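Tungstate ABC transporter, periplasmic tungstate-binding protein (Geobacter sulfurreducens, PDB 3LR1) probably binds tungstate in the periplasm and delivers it to an ABC transporter for import. Local coordinates at residues V57-A62 with Y199-V204; N77-M82 with Y223-E228; K8-T13 with G53-V58; K22-P27 with K231-Y236; Y83-I88 with T170-Y175. All blocks are in the same frame, centred on the assembly; numbering follows the deposited sequence.

Contact 1: residues V57-A62 with Y199-V204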
# COMPACT_ATOMS: atom_id res chain seq x y z
N VAL A 57 -12.13 -1.78 -11.38
CA VAL A 57 -11.87 -1.06 -10.14
C VAL A 57 -10.39 -0.96 -9.89
O VAL A 57 -9.65 -1.89 -10.22
CB VAL A 57 -12.54 -1.82 -8.98
CG1 VAL A 57 -12.31 -1.10 -7.65
CG2 VAL A 57 -13.97 -1.90 -9.16
N VAL A 58 -9.94 0.16 -9.32
CA VAL A 58 -8.58 0.36 -8.94
C VAL A 58 -8.54 0.59 -7.46
O VAL A 58 -9.29 1.44 -6.98
CB VAL A 58 -7.91 1.54 -9.75
CG1 VAL A 58 -6.52 1.81 -9.28
CG2 VAL A 58 -7.92 1.25 -11.25
N PHE A 59 -7.62 -0.07 -6.76
CA PHE A 59 -7.51 0.07 -5.28
C PHE A 59 -6.03 0.23 -4.91
O PHE A 59 -5.25 -0.74 -4.93
CB PHE A 59 -8.13 -1.14 -4.60
CG PHE A 59 -8.03 -1.14 -3.10
CD1 PHE A 59 -8.52 -0.13 -2.36
CD2 PHE A 59 -7.45 -2.17 -2.45
CE1 PHE A 59 -8.51 -0.16 -0.95
CE2 PHE A 59 -7.42 -2.23 -1.04
CZ PHE A 59 -7.94 -1.19 -0.32
N VAL A 60 -5.65 1.45 -4.59
CA VAL A 60 -4.23 1.77 -4.41
C VAL A 60 -4.06 2.79 -3.31
O VAL A 60 -5.00 3.45 -2.92
CB VAL A 60 -3.57 2.33 -5.68
CG1 VAL A 60 -3.50 1.23 -6.82
CG2 VAL A 60 -4.27 3.59 -6.15
N HIS A 61 -2.86 2.93 -2.83
CA HIS A 61 -2.55 3.97 -1.84
C HIS A 61 -1.49 4.81 -2.55
O HIS A 61 -0.33 4.50 -2.51
CB HIS A 61 -2.01 3.39 -0.47
CG HIS A 61 -1.61 4.47 0.49
ND1 HIS A 61 -2.40 5.58 0.71
CD2 HIS A 61 -0.47 4.67 1.19
CE1 HIS A 61 -1.77 6.41 1.53
NE2 HIS A 61 -0.60 5.89 1.83
N ALA A 62 -1.90 5.91 -3.18
CA ALA A 62 -0.95 6.77 -3.95
C ALA A 62 -1.72 8.01 -4.33
O ALA A 62 -2.29 8.16 -5.44
CB ALA A 62 -0.47 6.07 -5.19
N TYR A 199 -6.31 4.60 1.61
CA TYR A 199 -6.30 3.94 0.33
C TYR A 199 -7.39 4.60 -0.40
O TYR A 199 -8.35 5.04 0.22
CB TYR A 199 -6.57 2.44 0.40
CG TYR A 199 -5.38 1.68 0.87
CD1 TYR A 199 -4.65 0.85 0.02
CD2 TYR A 199 -4.95 1.82 2.17
CE1 TYR A 199 -3.54 0.17 0.48
CE2 TYR A 199 -3.86 1.14 2.63
CZ TYR A 199 -3.16 0.31 1.79
OH TYR A 199 -2.08 -0.34 2.24
N GLY A 200 -7.26 4.66 -1.72
CA GLY A 200 -8.38 5.00 -2.58
C GLY A 200 -8.90 3.82 -3.41
O GLY A 200 -8.14 3.04 -3.96
N ILE A 201 -10.22 3.68 -3.45
CA ILE A 201 -10.91 2.70 -4.26
C ILE A 201 -11.76 3.49 -5.25
O ILE A 201 -12.44 4.44 -4.85
CB ILE A 201 -11.71 1.65 -3.40
CG1 ILE A 201 -12.10 0.47 -4.30
CG2 ILE A 201 -12.94 2.27 -2.66
CD1 ILE A 201 -12.60 -0.79 -3.53
N MSE A 202 -11.68 3.14 -6.54
CA MSE A 202 -12.25 3.96 -7.63
C MSE A 202 -12.78 3.03 -8.69
O MSE A 202 -12.20 1.98 -8.93
CB MSE A 202 -11.20 4.87 -8.28
CG MSE A 202 -10.48 5.75 -7.36
SE MSE A 202 -8.95 6.55 -8.20
CE MSE A 202 -7.59 5.19 -8.39
N ALA A 203 -13.89 3.41 -9.31
CA ALA A 203 -14.48 2.71 -10.43
C ALA A 203 -13.92 3.31 -11.71
O ALA A 203 -13.77 4.56 -11.83
CB ALA A 203 -16.01 2.80 -10.37
N VAL A 204 -13.59 2.42 -12.67
CA VAL A 204 -13.15 2.79 -14.00
C VAL A 204 -14.38 3.35 -14.73
O VAL A 204 -15.49 2.76 -14.67
CB VAL A 204 -12.55 1.60 -14.76
CG1 VAL A 204 -12.23 1.99 -16.20
CG2 VAL A 204 -11.26 1.15 -14.04

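Contact 2: residues N77-M82 with Y223-E228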
# COMPACT_ATOMS: atom_id res chain seq x y z
N ASN A 77 -16.00 8.29 -8.64
CA ASN A 77 -16.57 7.95 -7.34
C ASN A 77 -15.56 7.34 -6.34
O ASN A 77 -15.85 6.34 -5.57
CB ASN A 77 -17.81 7.06 -7.55
CG ASN A 77 -19.00 7.80 -8.25
OD1 ASN A 77 -19.71 7.22 -9.07
ND2 ASN A 77 -19.18 9.06 -7.97
N ARG A 78 -14.36 7.93 -6.36
CA ARG A 78 -13.28 7.58 -5.44
C ARG A 78 -13.74 7.68 -3.99
O ARG A 78 -14.32 8.70 -3.57
CB ARG A 78 -12.06 8.50 -5.57
CG ARG A 78 -10.86 8.08 -4.71
CD ARG A 78 -9.82 9.19 -4.47
NE ARG A 78 -8.71 8.78 -3.60
CZ ARG A 78 -8.77 8.64 -2.27
NH1 ARG A 78 -9.90 8.89 -1.58
NH2 ARG A 78 -7.70 8.26 -1.60
N LYS A 79 -13.45 6.64 -3.22
CA LYS A 79 -13.68 6.67 -1.79
C LYS A 79 -12.44 6.28 -1.02
O LYS A 79 -11.70 5.37 -1.41
CB LYS A 79 -14.88 5.78 -1.42
CG LYS A 79 -16.24 6.32 -1.84
CD LYS A 79 -16.90 7.09 -0.70
CE LYS A 79 -17.32 6.18 0.55
NZ LYS A 79 -17.31 6.85 1.96
N ASP A 80 -12.21 6.96 0.09
CA ASP A 80 -11.17 6.61 1.01
C ASP A 80 -11.55 5.33 1.69
O ASP A 80 -12.70 5.16 2.16
CB ASP A 80 -11.03 7.65 2.17
CG ASP A 80 -10.26 8.93 1.78
OD1 ASP A 80 -9.53 8.94 0.78
OD2 ASP A 80 -10.37 9.93 2.54
N VAL A 81 -10.55 4.49 1.85
CA VAL A 81 -10.62 3.26 2.58
C VAL A 81 -9.49 3.34 3.60
O VAL A 81 -8.29 3.19 3.27
CB VAL A 81 -10.44 2.04 1.68
CG1 VAL A 81 -10.37 0.78 2.54
CG2 VAL A 81 -11.53 1.99 0.66
N MSE A 82 -9.89 3.63 4.84
CA MSE A 82 -8.92 3.88 5.88
C MSE A 82 -8.43 2.55 6.30
O MSE A 82 -9.18 1.74 6.87
CB MSE A 82 -9.54 4.65 7.05
CG MSE A 82 -9.98 6.10 6.62
SE MSE A 82 -8.45 7.30 6.15
CE MSE A 82 -9.20 7.61 4.50
N TYR A 223 -19.74 -1.60 -0.63
CA TYR A 223 -19.51 -2.70 0.29
C TYR A 223 -18.31 -2.44 1.17
O TYR A 223 -18.41 -2.55 2.39
CB TYR A 223 -19.44 -4.07 -0.42
CG TYR A 223 -18.82 -5.13 0.49
CD1 TYR A 223 -19.54 -5.76 1.50
CD2 TYR A 223 -17.51 -5.49 0.31
CE1 TYR A 223 -18.93 -6.74 2.32
CE2 TYR A 223 -16.91 -6.44 1.13
CZ TYR A 223 -17.61 -7.04 2.11
OH TYR A 223 -16.96 -7.91 2.89
N VAL A 224 -17.19 -2.16 0.54
CA VAL A 224 -15.93 -1.91 1.21
C VAL A 224 -16.06 -0.73 2.16
O VAL A 224 -15.54 -0.77 3.20
CB VAL A 224 -14.80 -1.75 0.16
CG1 VAL A 224 -13.58 -1.30 0.78
CG2 VAL A 224 -14.57 -3.10 -0.64
N THR A 225 -16.79 0.31 1.81
CA THR A 225 -16.98 1.46 2.71
C THR A 225 -18.21 1.36 3.58
O THR A 225 -18.57 2.29 4.33
CB THR A 225 -17.06 2.75 1.86
OG1 THR A 225 -18.17 2.68 0.94
CG2 THR A 225 -15.73 2.95 1.11
N GLY A 226 -18.94 0.26 3.44
CA GLY A 226 -20.12 0.03 4.28
C GLY A 226 -19.81 -0.63 5.60
O GLY A 226 -18.66 -1.00 5.88
N PRO A 227 -20.83 -0.78 6.45
CA PRO A 227 -20.56 -1.30 7.77
C PRO A 227 -19.87 -2.68 7.79
O PRO A 227 -19.03 -2.90 8.65
CB PRO A 227 -21.96 -1.35 8.46
CG PRO A 227 -22.93 -0.78 7.52
CD PRO A 227 -22.26 -0.64 6.17
N GLU A 228 -20.23 -3.59 6.88
CA GLU A 228 -19.65 -4.95 6.93
C GLU A 228 -18.21 -4.87 6.52
O GLU A 228 -17.35 -5.41 7.20
CB GLU A 228 -20.37 -5.94 6.02
CG GLU A 228 -19.84 -7.36 6.27
CD GLU A 228 -20.54 -8.40 5.43
OE1 GLU A 228 -21.44 -8.04 4.60
OE2 GLU A 228 -20.18 -9.60 5.64

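Contact 3: residues K8-T13 with G53-V58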
# COMPACT_ATOMS: atom_id res chain seq x y z
N LYS A 8 -12.91 -7.26 -12.10
CA LYS A 8 -11.42 -7.20 -12.08
C LYS A 8 -10.99 -5.95 -11.31
O LYS A 8 -11.46 -4.89 -11.55
CB LYS A 8 -10.90 -7.12 -13.49
CG LYS A 8 -11.02 -8.52 -14.21
CD LYS A 8 -10.17 -8.51 -15.49
CE LYS A 8 -10.97 -8.02 -16.65
NZ LYS A 8 -10.06 -7.80 -17.90
N MSE A 9 -10.17 -6.13 -10.32
CA MSE A 9 -9.63 -5.06 -9.52
C MSE A 9 -8.10 -5.04 -9.66
O MSE A 9 -7.41 -6.03 -9.38
CB MSE A 9 -10.00 -5.25 -8.06
CG MSE A 9 -9.45 -4.24 -7.14
SE MSE A 9 -10.16 -4.62 -5.34
CE MSE A 9 -8.65 -5.52 -4.84
N SER A 10 -7.56 -3.90 -10.04
CA SER A 10 -6.09 -3.76 -9.97
C SER A 10 -5.72 -3.16 -8.63
O SER A 10 -6.44 -2.32 -8.07
CB SER A 10 -5.49 -2.91 -11.10
OG SER A 10 -5.90 -1.57 -10.96
N THR A 11 -4.59 -3.63 -8.12
CA THR A 11 -4.04 -3.20 -6.82
C THR A 11 -2.54 -3.39 -6.82
O THR A 11 -1.93 -3.75 -7.86
CB THR A 11 -4.70 -3.91 -5.64
OG1 THR A 11 -4.39 -3.23 -4.40
CG2 THR A 11 -4.41 -5.37 -5.54
N THR A 12 -1.90 -3.12 -5.71
CA THR A 12 -0.47 -3.36 -5.70
C THR A 12 -0.12 -4.66 -4.99
O THR A 12 -0.89 -5.16 -4.16
CB THR A 12 0.30 -2.23 -5.03
OG1 THR A 12 -0.01 -2.26 -3.67
CG2 THR A 12 -0.02 -0.89 -5.63
N THR A 13 1.02 -5.25 -5.41
CA THR A 13 1.52 -6.48 -4.83
C THR A 13 1.65 -6.34 -3.33
O THR A 13 1.39 -7.28 -2.58
CB THR A 13 2.91 -6.81 -5.38
OG1 THR A 13 2.81 -7.06 -6.80
CG2 THR A 13 3.38 -8.01 -4.67
N GLY A 53 -8.78 0.38 -19.50
CA GLY A 53 -10.09 -0.28 -19.38
C GLY A 53 -10.01 -1.78 -19.15
O GLY A 53 -10.99 -2.49 -19.40
N ASP A 54 -8.84 -2.29 -18.75
CA ASP A 54 -8.62 -3.74 -18.60
C ASP A 54 -8.98 -4.23 -17.21
O ASP A 54 -8.93 -5.43 -16.96
CB ASP A 54 -7.16 -4.15 -18.96
CG ASP A 54 -6.92 -4.21 -20.46
OD1 ASP A 54 -7.58 -5.07 -21.10
OD2 ASP A 54 -6.12 -3.42 -21.04
N VAL A 55 -9.27 -3.29 -16.29
CA VAL A 55 -9.91 -3.62 -15.03
C VAL A 55 -11.11 -2.73 -14.79
O VAL A 55 -11.30 -1.72 -15.47
CB VAL A 55 -8.93 -3.48 -13.84
CG1 VAL A 55 -7.79 -4.54 -13.97
CG2 VAL A 55 -8.37 -2.01 -13.70
N ASP A 56 -11.95 -3.12 -13.82
CA ASP A 56 -13.19 -2.36 -13.51
C ASP A 56 -13.07 -1.43 -12.26
O ASP A 56 -13.82 -0.46 -12.10
CB ASP A 56 -14.30 -3.40 -13.27
CG ASP A 56 -14.39 -4.43 -14.38
OD1 ASP A 56 -14.75 -4.01 -15.53
OD2 ASP A 56 -14.16 -5.65 -14.09
N VAL A 57 -12.13 -1.78 -11.38
CA VAL A 57 -11.87 -1.06 -10.14
C VAL A 57 -10.39 -0.96 -9.89
O VAL A 57 -9.65 -1.89 -10.22
CB VAL A 57 -12.54 -1.82 -8.98
CG1 VAL A 57 -12.31 -1.10 -7.65
CG2 VAL A 57 -13.97 -1.90 -9.16
N VAL A 58 -9.94 0.16 -9.32
CA VAL A 58 -8.58 0.36 -8.94
C VAL A 58 -8.54 0.59 -7.46
O VAL A 58 -9.29 1.44 -6.98
CB VAL A 58 -7.91 1.54 -9.75
CG1 VAL A 58 -6.52 1.81 -9.28
CG2 VAL A 58 -7.92 1.25 -11.25

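Contact 4: residues K22-P27 with K231-Y236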
# COMPACT_ATOMS: atom_id res chain seq x y z
N LYS A 22 -8.23 -11.36 1.02
CA LYS A 22 -8.67 -12.69 1.23
C LYS A 22 -9.84 -12.82 2.22
O LYS A 22 -10.66 -13.68 2.09
CB LYS A 22 -7.46 -13.58 1.62
CG LYS A 22 -7.66 -15.03 1.23
CD LYS A 22 -6.30 -15.81 1.31
CE LYS A 22 -5.47 -15.45 2.58
NZ LYS A 22 -6.23 -15.45 3.90
N VAL A 23 -9.95 -11.90 3.15
CA VAL A 23 -11.01 -11.83 4.15
C VAL A 23 -12.14 -10.84 3.73
O VAL A 23 -13.31 -11.10 3.91
CB VAL A 23 -10.39 -11.44 5.51
CG1 VAL A 23 -11.44 -11.31 6.56
CG2 VAL A 23 -9.31 -12.52 5.95
N LEU A 24 -11.77 -9.73 3.10
CA LEU A 24 -12.72 -8.70 2.72
C LEU A 24 -13.63 -9.12 1.56
O LEU A 24 -14.83 -8.77 1.55
CB LEU A 24 -11.96 -7.41 2.33
CG LEU A 24 -12.76 -6.15 2.03
CD1 LEU A 24 -13.64 -5.68 3.20
CD2 LEU A 24 -11.80 -5.06 1.64
N LEU A 25 -13.08 -9.81 0.55
CA LEU A 25 -13.84 -10.08 -0.65
C LEU A 25 -14.92 -11.22 -0.60
O LEU A 25 -15.94 -11.10 -1.23
CB LEU A 25 -12.91 -10.25 -1.88
CG LEU A 25 -12.03 -9.05 -2.21
CD1 LEU A 25 -10.97 -9.40 -3.38
CD2 LEU A 25 -12.89 -7.87 -2.58
N PRO A 26 -14.68 -12.33 0.10
CA PRO A 26 -15.68 -13.40 0.02
C PRO A 26 -17.14 -13.09 0.36
O PRO A 26 -18.06 -13.57 -0.36
CB PRO A 26 -15.09 -14.50 0.88
CG PRO A 26 -13.59 -14.33 0.69
CD PRO A 26 -13.42 -12.80 0.71
N PRO A 27 -17.40 -12.29 1.41
CA PRO A 27 -18.81 -11.94 1.61
C PRO A 27 -19.43 -11.19 0.46
O PRO A 27 -20.58 -11.42 0.17
CB PRO A 27 -18.77 -11.06 2.83
CG PRO A 27 -17.41 -11.43 3.50
CD PRO A 27 -16.51 -11.63 2.39
N LYS A 231 -16.04 -3.18 9.22
CA LYS A 231 -15.81 -4.06 10.33
C LYS A 231 -14.72 -5.06 10.03
O LYS A 231 -13.89 -5.35 10.87
CB LYS A 231 -17.09 -4.78 10.75
CG LYS A 231 -16.90 -5.44 12.08
CD LYS A 231 -18.18 -6.15 12.53
CE LYS A 231 -17.90 -7.32 13.50
NZ LYS A 231 -18.65 -8.58 13.07
N ILE A 232 -14.69 -5.60 8.82
CA ILE A 232 -13.65 -6.52 8.48
C ILE A 232 -12.30 -5.81 8.48
O ILE A 232 -11.29 -6.35 8.98
CB ILE A 232 -13.89 -7.15 7.07
CG1 ILE A 232 -15.07 -8.13 7.18
CG2 ILE A 232 -12.58 -7.82 6.58
CD1 ILE A 232 -15.60 -8.70 5.84
N ILE A 233 -12.29 -4.59 7.92
CA ILE A 233 -11.03 -3.84 7.79
C ILE A 233 -10.53 -3.47 9.17
O ILE A 233 -9.33 -3.55 9.43
CB ILE A 233 -11.20 -2.60 6.87
CG1 ILE A 233 -11.50 -3.07 5.43
CG2 ILE A 233 -9.98 -1.65 6.93
CD1 ILE A 233 -12.07 -1.95 4.56
N SER A 234 -11.44 -3.07 10.05
CA SER A 234 -11.02 -2.68 11.41
C SER A 234 -10.66 -3.89 12.28
O SER A 234 -9.81 -3.74 13.15
CB SER A 234 -12.08 -1.85 12.12
OG SER A 234 -13.11 -2.72 12.53
N ASP A 235 -11.27 -5.06 12.03
CA ASP A 235 -10.97 -6.32 12.78
C ASP A 235 -9.70 -7.01 12.27
O ASP A 235 -9.17 -7.86 12.93
CB ASP A 235 -12.11 -7.34 12.64
CG ASP A 235 -13.32 -7.06 13.54
OD1 ASP A 235 -13.39 -5.95 14.11
OD2 ASP A 235 -14.21 -7.96 13.66
N TYR A 236 -9.24 -6.64 11.09
CA TYR A 236 -8.27 -7.44 10.37
C TYR A 236 -6.90 -7.45 11.08
O TYR A 236 -6.32 -6.37 11.35
CB TYR A 236 -8.12 -6.95 8.92
CG TYR A 236 -7.17 -7.82 8.19
CD1 TYR A 236 -7.43 -9.17 8.07
CD2 TYR A 236 -5.95 -7.34 7.71
CE1 TYR A 236 -6.50 -10.05 7.47
CE2 TYR A 236 -5.07 -8.19 7.07
CZ TYR A 236 -5.32 -9.55 6.97
OH TYR A 236 -4.39 -10.39 6.30
O HOH W 1 -5.77 -13.16 5.05

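Contact 5: residues Y83-I88 with T170-Y175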
# COMPACT_ATOMS: atom_id res chain seq x y z
N TYR A 83 -7.15 2.30 6.07
CA TYR A 83 -6.59 1.01 6.45
C TYR A 83 -5.11 1.12 6.55
O TYR A 83 -4.49 1.89 5.82
CB TYR A 83 -6.94 -0.06 5.40
CG TYR A 83 -6.14 -1.30 5.53
CD1 TYR A 83 -6.19 -2.04 6.68
CD2 TYR A 83 -5.35 -1.75 4.49
CE1 TYR A 83 -5.41 -3.22 6.85
CE2 TYR A 83 -4.57 -2.93 4.61
CZ TYR A 83 -4.61 -3.64 5.82
OH TYR A 83 -3.87 -4.79 6.04
N ASN A 84 -4.53 0.35 7.46
CA ASN A 84 -3.12 0.16 7.54
C ASN A 84 -2.37 1.35 8.14
O ASN A 84 -2.96 2.49 8.28
CB ASN A 84 -2.59 -0.14 6.15
CG ASN A 84 -1.46 -1.19 6.13
OD1 ASN A 84 -0.82 -1.48 7.15
ND2 ASN A 84 -1.16 -1.67 4.95
N ASP A 85 -1.10 1.11 8.49
CA ASP A 85 -0.29 2.21 9.00
C ASP A 85 1.20 1.97 8.76
O ASP A 85 1.59 0.88 8.41
CB ASP A 85 -0.57 2.46 10.46
CG ASP A 85 -0.19 1.32 11.35
OD1 ASP A 85 0.58 1.52 12.31
OD2 ASP A 85 -0.60 0.20 11.09
N PHE A 86 2.03 2.99 8.96
CA PHE A 86 3.42 2.84 8.65
C PHE A 86 4.25 2.59 9.92
O PHE A 86 4.07 3.28 10.92
CB PHE A 86 3.95 4.05 7.93
CG PHE A 86 3.46 4.16 6.51
CD1 PHE A 86 3.88 3.26 5.56
CD2 PHE A 86 2.65 5.22 6.14
CE1 PHE A 86 3.45 3.38 4.23
CE2 PHE A 86 2.20 5.34 4.86
CZ PHE A 86 2.63 4.42 3.90
N VAL A 87 5.23 1.69 9.82
CA VAL A 87 6.15 1.45 10.92
C VAL A 87 7.61 1.42 10.39
O VAL A 87 7.86 1.31 9.19
CB VAL A 87 5.82 0.07 11.65
CG1 VAL A 87 4.36 0.04 12.32
CG2 VAL A 87 5.93 -1.09 10.70
N ILE A 88 8.58 1.57 11.29
CA ILE A 88 9.97 1.42 10.93
C ILE A 88 10.44 0.11 11.58
O ILE A 88 10.32 -0.12 12.81
CB ILE A 88 10.89 2.63 11.31
CG1 ILE A 88 10.30 3.96 10.77
CG2 ILE A 88 12.40 2.38 10.80
CD1 ILE A 88 10.89 5.26 11.26
N THR A 170 7.96 0.53 6.33
CA THR A 170 7.06 -0.45 5.75
C THR A 170 5.64 -0.24 6.23
O THR A 170 5.41 0.22 7.33
CB THR A 170 7.51 -1.95 6.05
OG1 THR A 170 6.63 -2.87 5.39
CG2 THR A 170 7.51 -2.28 7.54
N ASP A 171 4.64 -0.56 5.38
CA ASP A 171 3.28 -0.66 5.90
C ASP A 171 3.23 -1.92 6.84
O ASP A 171 3.94 -2.91 6.59
CB ASP A 171 2.29 -0.77 4.77
CG ASP A 171 2.35 -2.10 4.10
OD1 ASP A 171 3.27 -2.31 3.29
OD2 ASP A 171 1.44 -2.95 4.39
N ARG A 172 2.43 -1.85 7.92
CA ARG A 172 2.38 -2.90 8.93
C ARG A 172 1.78 -4.12 8.33
O ARG A 172 2.16 -5.25 8.68
CB ARG A 172 1.52 -2.45 10.08
CG ARG A 172 1.54 -3.36 11.25
CD ARG A 172 0.39 -2.92 12.23
NE ARG A 172 0.61 -1.58 12.78
CZ ARG A 172 1.34 -1.34 13.88
NH1 ARG A 172 1.90 -2.34 14.58
NH2 ARG A 172 1.47 -0.10 14.32
N GLY A 173 0.85 -3.93 7.40
CA GLY A 173 0.16 -5.09 6.84
C GLY A 173 1.14 -6.04 6.19
O GLY A 173 1.12 -7.25 6.45
N THR A 174 1.99 -5.54 5.32
CA THR A 174 2.98 -6.38 4.65
C THR A 174 3.99 -7.02 5.66
O THR A 174 4.33 -8.18 5.60
CB THR A 174 3.83 -5.61 3.60
OG1 THR A 174 3.02 -4.86 2.65
CG2 THR A 174 4.74 -6.62 2.83
N TYR A 175 4.50 -6.21 6.56
CA TYR A 175 5.34 -6.72 7.63
C TYR A 175 4.69 -7.89 8.43
O TYR A 175 5.35 -8.92 8.65
CB TYR A 175 5.70 -5.59 8.56
CG TYR A 175 6.49 -6.16 9.77
CD1 TYR A 175 7.77 -6.59 9.63
CD2 TYR A 175 5.86 -6.38 10.97
CE1 TYR A 175 8.45 -7.14 10.68
CE2 TYR A 175 6.51 -6.96 12.00
CZ TYR A 175 7.79 -7.32 11.87
OH TYR A 175 8.42 -7.88 12.93

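Contact 1: residues V57-A62 with Y199-V204
Val58 and Val60 pair with Met202 and Gly200 in an antiparallel register that joins strands 57-60 and 197-204 in the central sheet of a periplasmic binding protein fold. Four backbone hydrogen bonds, two to each pair, hold the strands together; Gly200 N to Val60 O is the shortest at 2.8 Å, and the segment axes run 165° apart. Between these bonds the CA-H groups of Val57, Phe59, Tyr199 and Ile201 add weaker contacts to carbonyl oxygens. Apolar packing follows the two faces of the sheet. On one, Val57 CG1 meets Ile201 CG1 at 3.7 Å, and helix 214-224 covers this pair. On the other, the selenomethionine Met202 bends at chi3 (-74°), which turns its methyl CE to Val58 CG1, 3.7 Å away, beneath helix 63-71. Aromatic contacts dominate the far end. The Phe59 and Tyr199 rings are nearly parallel, 29° between planes, but slid apart with little overlap; Phe59 CE1 rests 3.5 Å from Tyr199 CB. The His61 side chain comes within about 5 Å of a bound tungsten ion. His61 CB sits over one face of the Tyr199 ring in a CH-pi contact, 3.7 Å from the ring centroid.

Contact 2: residues N77-M82 with Y223-E228
Thr225 and Val224 pack against Lys79 and Val81, joining the C-terminal end of helix 214-224 to the start of strand 78-90 in the periplasmic binding protein fold. The first shell is mostly carbon against carbon. The lysine chain, bent at chi2 and chi3, brings Lys79 CE over the threonine, 3.6 Å from Thr225 CG2, while Lys79 CB lies 3.9 Å from the same methyl. Deeper in, Val81 CG2 meets Val224 CG1 at 3.9 Å, the two side chains crossing at about a right angle. The Thr225 methyl CG2 also lies 3.9 Å from the backbone Asp80 O and, more distantly, approaches Val81 CG2, so one branch of the threonine touches three consecutive strand residues.

The next shell fixes these groups. Thr225 OG1 occupies the position between backbone N and carbonyl carbon (chi1 60°), where it is hydrogen-bonded back to Ile221 O in the last turn of its own helix; its CG2 is thereby directed to the strand. Lys79 and Val81 are held by backbone bonds to Ile201 and Tyr199 of strand 197-204, and Ile233 of helix 227-235 packs on both valines. Beyond Thr225 the chain leaves the helix and starts helix 227-235 after Gly226, whose N donates to Tyr223 O at 3.0 Å.

Contact 3: residues K8-T13 with G53-V58
Ser10 and Val58 lie side by side where strands 6-12 and 57-60 run parallel, neighbours in the central sheet of the periplasmic binding protein fold. The tight part is inside. Ser10 N donates to Val57 O at 2.9 Å, and Ser10 OG fits between two valines, 3.5 Å from Val58 CG2 and 3.7 Å from Val55 CG2; the hydroxyl is hydrogen-bonded to Ala46 O of helix 43-51, which satisfies it in this buried setting. One residue before the first bridged pair, Met9 with Val57, Lys8 O takes two donors, Asp56 N at 2.9 Å and Val57 N at a longer 3.2 Å. Asp56 OD2 answers by accepting Lys8 N through its anti lone pair, at 2.8 Å and 167°, and its other oxygen is held by Lys213 N. The solvent side is looser and rests on one long side chain. Lys8 bends at chi3 (-89°) to run along the loop, with CE 3.3 Å from Asp54 O. An alanine in place of Lys8 would probably leave Asp54 O without this ammonium partner and the loop less firmly tied at its exposed edge. Lys8 NZ reaches Asp54 O at 2.8 Å, tilted 34° from the carbonyl plane.

Contact 4: residues K22-P27 with K231-Y236
Lys22 NZ and the hydroxyl of Tyr236 are bridged by one water, which accepts from Lys22 NZ at 2.6 Å and donates a weak bond of 3.3 Å to Tyr236 OH; that hydroxyl is also bonded to Ser18 O. Apart from this water bridge the contact is apolar, between helices 20-32 and 227-235, whose segments run nearly antiparallel at 163° with axes 9.7 Å apart. Ile232 is at the centre of this packing. Its CG2, anti to the backbone N, touches Val23 CG1 at 3.7 Å and lies beside Leu24 CA, while its other branch ends with CD1 4.0 Å from Pro27 CG. An alanine at Ile232 would probably open a gap between Val23, Leu24 and Pro27 and leave the two helices less well fitted. On the buried side Leu24 CD1 reaches Ile233 CG1 at 4.0 Å; on the outer side Val23 CG2 approaches Tyr236 CE1, also at 4.0 Å, obliquely to the ring. Helix 214-224 lies against both partners, with Tyr223 touching Pro27 and Ile232 and its hydroxyl bonded to Leu24 O. Ile233 continues inward to Val81 and Tyr83, so the C-terminal helix is packed between helix 20-32 and strand 78-90.

Contact 5: residues Y83-I88 with T170-Y175
The Arg172 guanidinium has Val87 CG1 over one face, 3.5 Å above the plane and toward its rim, and the Asp85 carboxylate at its edge, the two planes only 16° apart. The grip is side-on and two-pronged: Arg172 NE to Asp85 OD2 and Arg172 NH2 to Asp85 OD1, both 2.7 Å and both on syn lone pairs. Gln190 takes a further bond from NH2. The arginine is the first residue of helix 172-178, in the periplasmic binding protein fold, where strand 167-171 pairs antiparallel with strand 78-90 and leads into that helix. Val87 and Thr170 exchange two nearly straight backbone bonds, and their side chains lie side by side. Asn84 then reads the start of the helix: its OD1 accepts Gly173 N at 3.0 Å on a lone pair, as well as its neighbour Asp85 N, while ND2 also bonds Tyr199 OH. A CB on Gly173 would clash with Tyr83 OH and sit tight against Asn84 ND2. The side chain of Asp171, the N-cap residue, lies about 6 Å from a bound tungsten ion. Its OD2 is gripped from opposite faces of the carboxylate plane, by Thr174 N at 2.8 Å and by Asn84 ND2 at 3.0 Å.

Contacts 1, 3 and 5 are buried and share one mixed sheet, whereas contacts 2 and 4 are only partly buried and involve helices at its flank. Contacts 1 and 3 use the two sides of strand 57-60, antiparallel on one and parallel on the other, and both rely on backbone bonds. Contacts 2 and 5 use successive parts of strand 78-90: the first packs mostly carbon against the end of helix 214-224, the second combines strand pairing with charge and capping bonds. Segments of contacts 2 and 4 both include parts of helix 227-235, but only in contact 4 do its side chains make the contact. Contacts 1 and 5 meet through Tyr199 OH and Asn84 ND2, and each brings a side chain near bound tungsten.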